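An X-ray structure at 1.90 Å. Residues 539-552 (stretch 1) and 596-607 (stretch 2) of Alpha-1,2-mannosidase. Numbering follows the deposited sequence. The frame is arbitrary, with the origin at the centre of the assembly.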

# COMPACT_ATOMS: atom_id res chain seq x y z
N GLY A 539 19.30 -8.08 -20.82
CA GLY A 539 18.92 -9.07 -21.84
C GLY A 539 17.43 -9.33 -21.88
O GLY A 539 16.68 -8.77 -21.07
N HIS A 540 16.99 -10.19 -22.79
CA HIS A 540 15.57 -10.51 -22.90
C HIS A 540 15.03 -11.08 -21.60
O HIS A 540 13.92 -10.74 -21.18
CB HIS A 540 15.30 -11.48 -24.05
CG HIS A 540 15.51 -10.89 -25.41
ND1 HIS A 540 15.40 -11.62 -26.57
CD2 HIS A 540 15.85 -9.63 -25.79
CE1 HIS A 540 15.64 -10.84 -27.61
NE2 HIS A 540 15.92 -9.62 -27.17
N GLU A 541 15.81 -11.96 -20.97
CA GLU A 541 15.38 -12.61 -19.73
C GLU A 541 15.02 -11.64 -18.61
O GLU A 541 13.94 -11.71 -18.05
CB GLU A 541 16.44 -13.60 -19.26
CG GLU A 541 16.15 -14.28 -17.93
CD GLU A 541 17.15 -15.39 -17.67
OE1 GLU A 541 18.25 -15.08 -17.12
OE2 GLU A 541 16.86 -16.55 -18.04
N PRO A 542 15.94 -10.74 -18.26
CA PRO A 542 15.66 -9.76 -17.22
C PRO A 542 14.53 -8.81 -17.60
O PRO A 542 13.80 -8.34 -16.73
CB PRO A 542 16.97 -8.99 -17.08
CG PRO A 542 17.99 -9.85 -17.65
CD PRO A 542 17.34 -10.67 -18.72
N MET A 543 14.39 -8.49 -18.89
CA MET A 543 13.32 -7.61 -19.32
C MET A 543 11.96 -8.29 -19.18
O MET A 543 11.00 -7.67 -18.72
CB MET A 543 13.51 -7.10 -20.75
CG MET A 543 12.37 -6.17 -21.14
SD MET A 543 12.38 -5.59 -22.84
CE MET A 543 13.37 -4.14 -22.71
N ILE A 544 11.88 -9.55 -19.58
CA ILE A 544 10.66 -10.32 -19.42
C ILE A 544 10.24 -10.39 -17.94
O ILE A 544 9.06 -10.29 -17.60
CB ILE A 544 10.85 -11.75 -19.96
CG1 ILE A 544 10.94 -11.73 -21.49
CG2 ILE A 544 9.73 -12.66 -19.45
CD1 ILE A 544 11.55 -13.00 -22.09
N ALA A 545 11.23 -10.54 -17.06
CA ALA A 545 10.96 -10.63 -15.63
C ALA A 545 10.40 -9.32 -15.10
O ALA A 545 9.51 -9.32 -14.26
CB ALA A 545 12.24 -10.99 -14.88
N ARG A 546 10.92 -8.21 -15.60
CA ARG A 546 10.45 -6.92 -15.15
C ARG A 546 9.06 -6.59 -15.66
O ARG A 546 8.27 -5.94 -14.96
CB ARG A 546 11.47 -5.85 -15.50
CG ARG A 546 12.77 -6.13 -14.78
CD ARG A 546 13.82 -5.11 -15.11
NE ARG A 546 13.42 -3.76 -14.74
CZ ARG A 546 14.28 -2.75 -14.67
NH1 ARG A 546 15.57 -2.96 -14.93
NH2 ARG A 546 13.86 -1.53 -14.35
N LEU A 547 8.74 -7.05 -16.87
CA LEU A 547 7.39 -6.91 -17.39
C LEU A 547 6.46 -7.76 -16.54
O LEU A 547 5.37 -7.31 -16.15
CB LEU A 547 7.32 -7.38 -18.84
CG LEU A 547 7.89 -6.42 -19.89
CD1 LEU A 547 7.93 -7.15 -21.23
CD2 LEU A 547 7.04 -5.15 -19.97
N ASP A 548 6.91 -8.97 -16.24
CA ASP A 548 6.13 -9.87 -15.40
C ASP A 548 5.87 -9.23 -14.03
O ASP A 548 4.79 -9.41 -13.47
CB ASP A 548 6.83 -11.22 -15.24
CG ASP A 548 6.77 -12.08 -16.50
OD1 ASP A 548 6.02 -11.75 -17.45
OD2 ASP A 548 7.47 -13.11 -16.53
N SER A 549 6.84 -8.48 -13.51
CA SER A 549 6.67 -7.82 -12.20
C SER A 549 5.71 -6.63 -12.26
O SER A 549 5.41 -6.00 -11.24
CB SER A 549 8.03 -7.39 -11.63
OG SER A 549 8.51 -6.21 -12.26
N MET A 550 5.21 -6.33 -13.46
CA MET A 550 4.19 -5.31 -13.60
C MET A 550 2.80 -5.91 -13.67
O MET A 550 1.86 -5.35 -13.12
CB MET A 550 4.43 -4.45 -14.83
CG MET A 550 5.36 -3.27 -14.61
SD MET A 550 5.19 -2.11 -15.98
CE MET A 550 5.73 -0.58 -15.22
N PHE A 551 2.68 -7.05 -14.35
CA PHE A 551 1.37 -7.66 -14.61
C PHE A 551 1.09 -8.92 -13.80
O PHE A 551 0.14 -9.65 -14.10
CB PHE A 551 1.24 -8.02 -16.08
CG PHE A 551 1.70 -6.96 -17.02
CD1 PHE A 551 1.05 -5.75 -17.08
CD2 PHE A 551 2.79 -7.18 -17.84
CE1 PHE A 551 1.48 -4.77 -17.95
CE2 PHE A 551 3.22 -6.21 -18.71
CZ PHE A 551 2.57 -5.00 -18.76
N VAL A 552 1.90 -9.18 -12.78
CA VAL A 552 1.82 -10.43 -12.03
C VAL A 552 0.43 -10.75 -11.47
O VAL A 552 -0.32 -9.87 -11.07
CB VAL A 552 2.83 -10.44 -10.85
N TYR A 596 8.67 -8.51 -28.70
CA TYR A 596 10.01 -8.12 -29.16
C TYR A 596 11.11 -8.99 -28.56
O TYR A 596 12.28 -8.94 -28.98
CB TYR A 596 10.29 -6.64 -28.81
CG TYR A 596 9.37 -5.67 -29.53
CD1 TYR A 596 9.86 -4.85 -30.55
CD2 TYR A 596 8.02 -5.59 -29.20
CE1 TYR A 596 9.02 -3.97 -31.23
CE2 TYR A 596 7.17 -4.72 -29.88
CZ TYR A 596 7.68 -3.91 -30.89
OH TYR A 596 6.83 -3.06 -31.55
N ILE A 597 10.76 -9.77 -27.54
CA ILE A 597 11.76 -10.49 -26.77
C ILE A 597 11.38 -11.95 -26.59
O ILE A 597 11.85 -12.59 -25.66
CB ILE A 597 12.00 -9.80 -25.40
CG1 ILE A 597 10.73 -9.81 -24.56
CG2 ILE A 597 12.42 -8.37 -25.61
CD1 ILE A 597 10.78 -8.84 -23.39
N GLY A 598 10.49 -12.46 -27.45
CA GLY A 598 10.32 -13.90 -27.61
C GLY A 598 9.22 -14.60 -26.86
O GLY A 598 9.16 -15.83 -26.86
N GLN A 599 8.32 -13.86 -26.23
CA GLN A 599 7.23 -14.53 -25.53
C GLN A 599 5.88 -13.88 -25.82
O GLN A 599 5.24 -13.34 -24.91
CB GLN A 599 7.50 -14.56 -24.02
CG GLN A 599 8.84 -15.23 -23.65
CD GLN A 599 8.96 -15.49 -22.16
OE1 GLN A 599 8.32 -14.82 -21.34
NE2 GLN A 599 9.79 -16.46 -21.79
N PRO A 600 5.44 -13.92 -27.09
CA PRO A 600 4.19 -13.27 -27.51
C PRO A 600 2.97 -13.76 -26.73
O PRO A 600 1.97 -13.03 -26.63
CB PRO A 600 4.08 -13.61 -29.01
CG PRO A 600 5.07 -14.69 -29.25
CD PRO A 600 6.16 -14.53 -28.22
N TRP A 601 3.04 -14.97 -26.19
CA TRP A 601 1.89 -15.51 -25.47
C TRP A 601 1.56 -14.70 -24.22
O TRP A 601 0.40 -14.63 -23.83
CB TRP A 601 2.06 -17.00 -25.13
CG TRP A 601 3.28 -17.35 -24.30
CD1 TRP A 601 3.36 -17.43 -22.94
CD2 TRP A 601 4.58 -17.69 -24.81
NE1 TRP A 601 4.64 -17.78 -22.56
CE2 TRP A 601 5.40 -17.95 -23.69
CE3 TRP A 601 5.12 -17.79 -26.09
CZ2 TRP A 601 6.75 -18.31 -23.82
CZ3 TRP A 601 6.47 -18.16 -26.21
CH2 TRP A 601 7.26 -18.41 -25.09
N LYS A 602 2.58 -14.10 -23.61
CA LYS A 602 2.35 -13.23 -22.46
C LYS A 602 1.64 -11.91 -22.84
O LYS A 602 0.79 -11.44 -22.10
CB LYS A 602 3.67 -12.98 -21.72
CG LYS A 602 4.22 -14.26 -21.04
CD LYS A 602 5.47 -13.95 -20.17
CE LYS A 602 5.93 -15.16 -19.35
NZ LYS A 602 7.23 -14.82 -18.70
N THR A 603 1.99 -11.34 -23.99
CA THR A 603 1.25 -10.22 -24.56
C THR A 603 -0.20 -10.61 -24.74
O THR A 603 -1.11 -9.89 -24.32
CB THR A 603 1.85 -9.81 -25.94
OG1 THR A 603 3.11 -9.15 -25.74
CG2 THR A 603 0.91 -8.87 -26.69
N GLN A 604 -0.43 -11.80 -25.31
CA GLN A 604 -1.77 -12.26 -25.60
C GLN A 604 -2.59 -12.41 -24.30
O GLN A 604 -3.74 -11.96 -24.23
CB GLN A 604 -1.70 -13.59 -26.35
CG GLN A 604 -1.17 -13.47 -27.78
CD GLN A 604 -0.48 -14.74 -28.28
OE1 GLN A 604 -0.77 -15.86 -27.82
NE2 GLN A 604 0.43 -14.58 -29.23
N TYR A 605 -2.00 -13.03 -23.29
CA TYR A 605 -2.71 -13.24 -22.03
C TYR A 605 -3.06 -11.92 -21.34
O TYR A 605 -4.22 -11.68 -21.00
CB TYR A 605 -1.92 -14.12 -21.06
CG TYR A 605 -2.59 -14.20 -19.71
CD1 TYR A 605 -3.68 -15.04 -19.50
CD2 TYR A 605 -2.19 -13.37 -18.67
CE1 TYR A 605 -4.32 -15.10 -18.26
CE2 TYR A 605 -2.82 -13.41 -17.43
CZ TYR A 605 -3.89 -14.27 -17.24
OH TYR A 605 -4.51 -14.30 -16.01
N HIS A 606 -2.04 -11.09 -21.12
CA HIS A 606 -2.22 -9.85 -20.35
C HIS A 606 -3.10 -8.83 -21.04
O HIS A 606 -3.91 -8.16 -20.39
CB HIS A 606 -0.86 -9.23 -20.02
CG HIS A 606 -0.09 -10.02 -19.01
ND1 HIS A 606 -0.53 -10.21 -17.72
CD2 HIS A 606 1.09 -10.68 -19.11
CE1 HIS A 606 0.35 -10.96 -17.06
NE2 HIS A 606 1.34 -11.25 -17.88
N LEU A 607 -2.95 -8.71 -22.34
CA LEU A 607 -3.79 -7.83 -23.12
C LEU A 607 -5.27 -8.23 -22.96
O LEU A 607 -6.13 -7.39 -22.65
CB LEU A 607 -3.36 -7.95 -24.58
CG LEU A 607 -3.86 -6.93 -25.58
CD1 LEU A 607 -5.32 -7.25 -25.85
CD2 LEU A 607 -3.65 -5.49 -25.07
O HOH W 1 3.47 -13.04 -17.21

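Two helices run nearly parallel (11° between their axes, 11.9 Å at closest approach), and side chains, together with the loop leading into the second helix, make contact across the space between them. The polar centre of the contact is the ammonium group of Lys 602. Its extended side chain carries NZ to Asp 548 OD2 (2.8 Å), a salt bridge in which the lysine donates a hydrogen bond. The same NZ donates to Gln 599 OE1 (2.9 Å) within its own stretch, so the amide oxygen is satisfied, and one ammonium group serves acceptors from both stretches. Ile 544 packs beside this group, with CG2 3.2 Å from Gln 599 OE1 and 3.4 Å from Lys 602 NZ; these are contacts without hydrogen bonds.

The other carboxylate oxygen is also occupied. Asp 548 OD1 accepts from water 1 (2.9 Å) and has a further hydrogen bond just outside the stretches. The water lies 2.9 Å from His 606 NE2 as well, bridging the two helices; the direction of that second bond is not decided. The ring of His 606 meets Phe 551 through one face: Phe 551 CB sits 3.4 Å from the centroid of the His 606 ring, a CH-pi contact, while the two rings lie obliquely, with their planes at 37°.

Toward the start of the first helix the contact becomes apolar. Ile 597, the residue most covered here, sends CD1 against Ile 544 CG1 (3.5 Å), Met 543 SD (3.7 Å) and Leu 547 CD1 (4.0 Å). Its CB lies over one face of the His 540 ring, 3.9 Å from the centroid of that ring, a CH-pi contact; His 540 NE2 is hydrogen-bonded elsewhere in the structure.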